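Local coordinates for oligogalacturonate lyase (Vibrio parahaemolyticus RIMD 2210633, PDB 3C5M), which probably cleaves oligogalacturonides, the short fragments of pectin breakdown, by lyase chemistry, with a manganese ion bound in its seven-bladed beta-propeller, at residues Arg264-Ala269 / Glu278-Pro283. Sequence-based numbering, arbitrary orientation.
Sequences RVIYKA and EVMVMP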
loop_
_atom_site.group_PDB
_atom_site.type_symbol
_atom_site.label_atom_id
_atom_site.label_comp_id
_atom_site.label_asym_id
_atom_site.label_seq_id
_atom_site.Cartn_x
_atom_site.Cartn_y
_atom_site.Cartn_z
ATOM N N ARG A 264 4.293 -15.969 14.139
ATOM C CA ARG A 264 3.598 -15.539 12.939
ATOM C C ARG A 264 4.297 -16.135 11.723
ATOM O O ARG A 264 5.520 -16.113 11.636
ATOM C CB ARG A 264 3.618 -14.013 12.876
ATOM C CG ARG A 264 3.041 -13.361 14.124
ATOM C CD ARG A 264 3.871 -12.166 14.569
ATOM N NE ARG A 264 3.875 -11.083 13.584
ATOM C CZ ARG A 264 2.796 -10.399 13.211
ATOM N NH1 ARG A 264 2.903 -9.431 12.309
ATOM N NH2 ARG A 264 1.612 -10.681 13.738
ATOM N N VAL A 265 3.523 -16.681 10.792
ATOM C CA VAL A 265 4.112 -17.274 9.599
ATOM C C VAL A 265 3.490 -16.764 8.305
ATOM O O VAL A 265 2.273 -16.620 8.202
ATOM C CB VAL A 265 4.004 -18.812 9.631
ATOM C CG1 VAL A 265 4.904 -19.363 10.708
ATOM C CG2 VAL A 265 2.576 -19.232 9.894
ATOM N N ILE A 266 4.343 -16.488 7.323
ATOM C CA ILE A 266 3.900 -15.995 6.029
ATOM C C ILE A 266 3.326 -17.149 5.217
ATOM O O ILE A 266 3.821 -18.270 5.279
ATOM C CB ILE A 266 5.063 -15.379 5.248
ATOM C CG1 ILE A 266 5.743 -14.302 6.092
ATOM C CG2 ILE A 266 4.556 -14.797 3.942
ATOM C CD1 ILE A 266 6.966 -13.676 5.444
ATOM N N TYR A 267 2.286 -16.863 4.445
ATOM C CA TYR A 267 1.634 -17.880 3.640
ATOM C C TYR A 267 1.405 -17.406 2.222
ATOM O O TYR A 267 1.190 -16.224 1.994
ATOM C CB TYR A 267 0.284 -18.241 4.265
ATOM C CG TYR A 267 0.319 -19.380 5.252
ATOM C CD1 TYR A 267 0.226 -20.703 4.820
ATOM C CD2 TYR A 267 0.446 -19.143 6.617
ATOM C CE1 TYR A 267 0.253 -21.759 5.726
ATOM C CE2 TYR A 267 0.477 -20.193 7.528
ATOM C CZ TYR A 267 0.379 -21.496 7.077
ATOM O OH TYR A 267 0.399 -22.535 7.977
ATOM N N LYS A 268 1.459 -18.334 1.272
ATOM C CA LYS A 268 1.207 -18.025 -0.136
ATOM C C LYS A 268 0.014 -18.862 -0.579
ATOM O O LYS A 268 0.008 -20.076 -0.409
ATOM C CB LYS A 268 2.416 -18.377 -1.012
ATOM C CG LYS A 268 3.500 -17.305 -1.104
ATOM C CD LYS A 268 4.613 -17.713 -2.086
ATOM C CE LYS A 268 5.694 -16.631 -2.203
ATOM N NZ LYS A 268 6.883 -17.084 -2.980
ATOM N N ALA A 269 -0.996 -18.208 -1.142
ATOM C CA ALA A 269 -2.189 -18.901 -1.616
ATOM C C ALA A 269 -2.271 -18.847 -3.142
ATOM O O ALA A 269 -2.137 -17.784 -3.734
ATOM C CB ALA A 269 -3.425 -18.265 -1.014
ATOM N N GLU A 278 2.496 -22.729 3.635
ATOM C CA GLU A 278 3.421 -21.950 4.443
ATOM C C GLU A 278 4.723 -21.696 3.682
ATOM O O GLU A 278 5.186 -22.551 2.929
ATOM C CB GLU A 278 3.700 -22.708 5.741
ATOM C CG GLU A 278 4.618 -22.006 6.718
ATOM C CD GLU A 278 4.908 -22.861 7.942
ATOM O OE1 GLU A 278 3.939 -23.260 8.626
ATOM O OE2 GLU A 278 6.102 -23.129 8.216
ATOM N N VAL A 279 5.300 -20.513 3.877
ATOM C CA VAL A 279 6.548 -20.148 3.215
ATOM C C VAL A 279 7.691 -19.951 4.212
ATOM O O VAL A 279 8.809 -20.409 3.974
ATOM C CB VAL A 279 6.390 -18.861 2.385
ATOM C CG1 VAL A 279 5.930 -17.734 3.269
ATOM C CG2 VAL A 279 7.713 -18.502 1.724
HETATM N N MSE A 280 7.415 -19.263 5.318
HETATM C CA MSE A 280 8.430 -19.039 6.342
HETATM C C MSE A 280 7.907 -18.272 7.551
HETATM O O MSE A 280 6.765 -17.813 7.559
HETATM C CB MSE A 280 9.630 -18.294 5.759
HETATM C CG MSE A 280 9.466 -16.788 5.678
HETATM SE SE MSE A 280 11.120 -15.848 5.179
HETATM C CE MSE A 280 10.678 -15.473 3.346
ATOM N N VAL A 281 8.748 -18.146 8.572
ATOM C CA VAL A 281 8.385 -17.425 9.787
ATOM C C VAL A 281 8.262 -15.948 9.477
ATOM O O VAL A 281 8.619 -15.499 8.392
ATOM C CB VAL A 281 9.446 -17.573 10.868
ATOM C CG1 VAL A 281 9.632 -19.034 11.204
ATOM C CG2 VAL A 281 10.753 -16.952 10.390
HETATM N N MSE A 282 7.786 -15.187 10.447
HETATM C CA MSE A 282 7.588 -13.762 10.252
HETATM C C MSE A 282 8.166 -12.973 11.396
HETATM O O MSE A 282 7.649 -13.025 12.514
HETATM C CB MSE A 282 6.092 -13.462 10.163
HETATM C CG MSE A 282 5.620 -12.820 8.866
HETATM SE SE MSE A 282 5.951 -10.942 8.696
HETATM C CE MSE A 282 4.514 -10.264 9.812
ATOM N N PRO A 283 9.254 -12.232 11.144
ATOM C CA PRO A 283 9.844 -11.439 12.226
ATOM C C PRO A 283 8.852 -10.365 12.692
ATOM O O PRO A 283 7.924 -10.005 11.964
ATOM C CB PRO A 283 11.101 -10.859 11.584
ATOM C CG PRO A 283 10.737 -10.786 10.126
ATOM C CD PRO A 283 10.010 -12.078 9.891
#
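Ile266 sits at the middle of the pairing between strand 264-269 and segment 278-283, gripped through both its backbone N and O. Its N donates to Met280 O at 2.8 Å, nearly in line with that carbonyl, and its O receives Val279 N at 3.0 Å. Toward Met282 the pairing frays: Met282 N lies close to Arg264 O, but the N-H points well off it (116°), a weak bond. The tight side is the buried one. There the Ile266 side chain, with CG1 anti to the carbonyl carbon (chi1 -54°), lies between Val279 and Met282, crossing Met282 at about a right angle; its CD1 reaches Met280 CG at 4.0 Å. Leu288 and Leu325 of the next sheet close over this apolar group. The other side is looser and more open to solvent. Here the Tyr267 ring lays one face over Glu278, CE1 3.6 Å from Glu278 CB, while the carboxylate stands almost perpendicular to the ring (88°). Lys232 adds a cation-pi contact to Tyr267. Two antiparallel strands joined this way form the outer hairpin of a four-stranded propeller blade, packed against the following blade, whose first strand carries the manganese ligand His287.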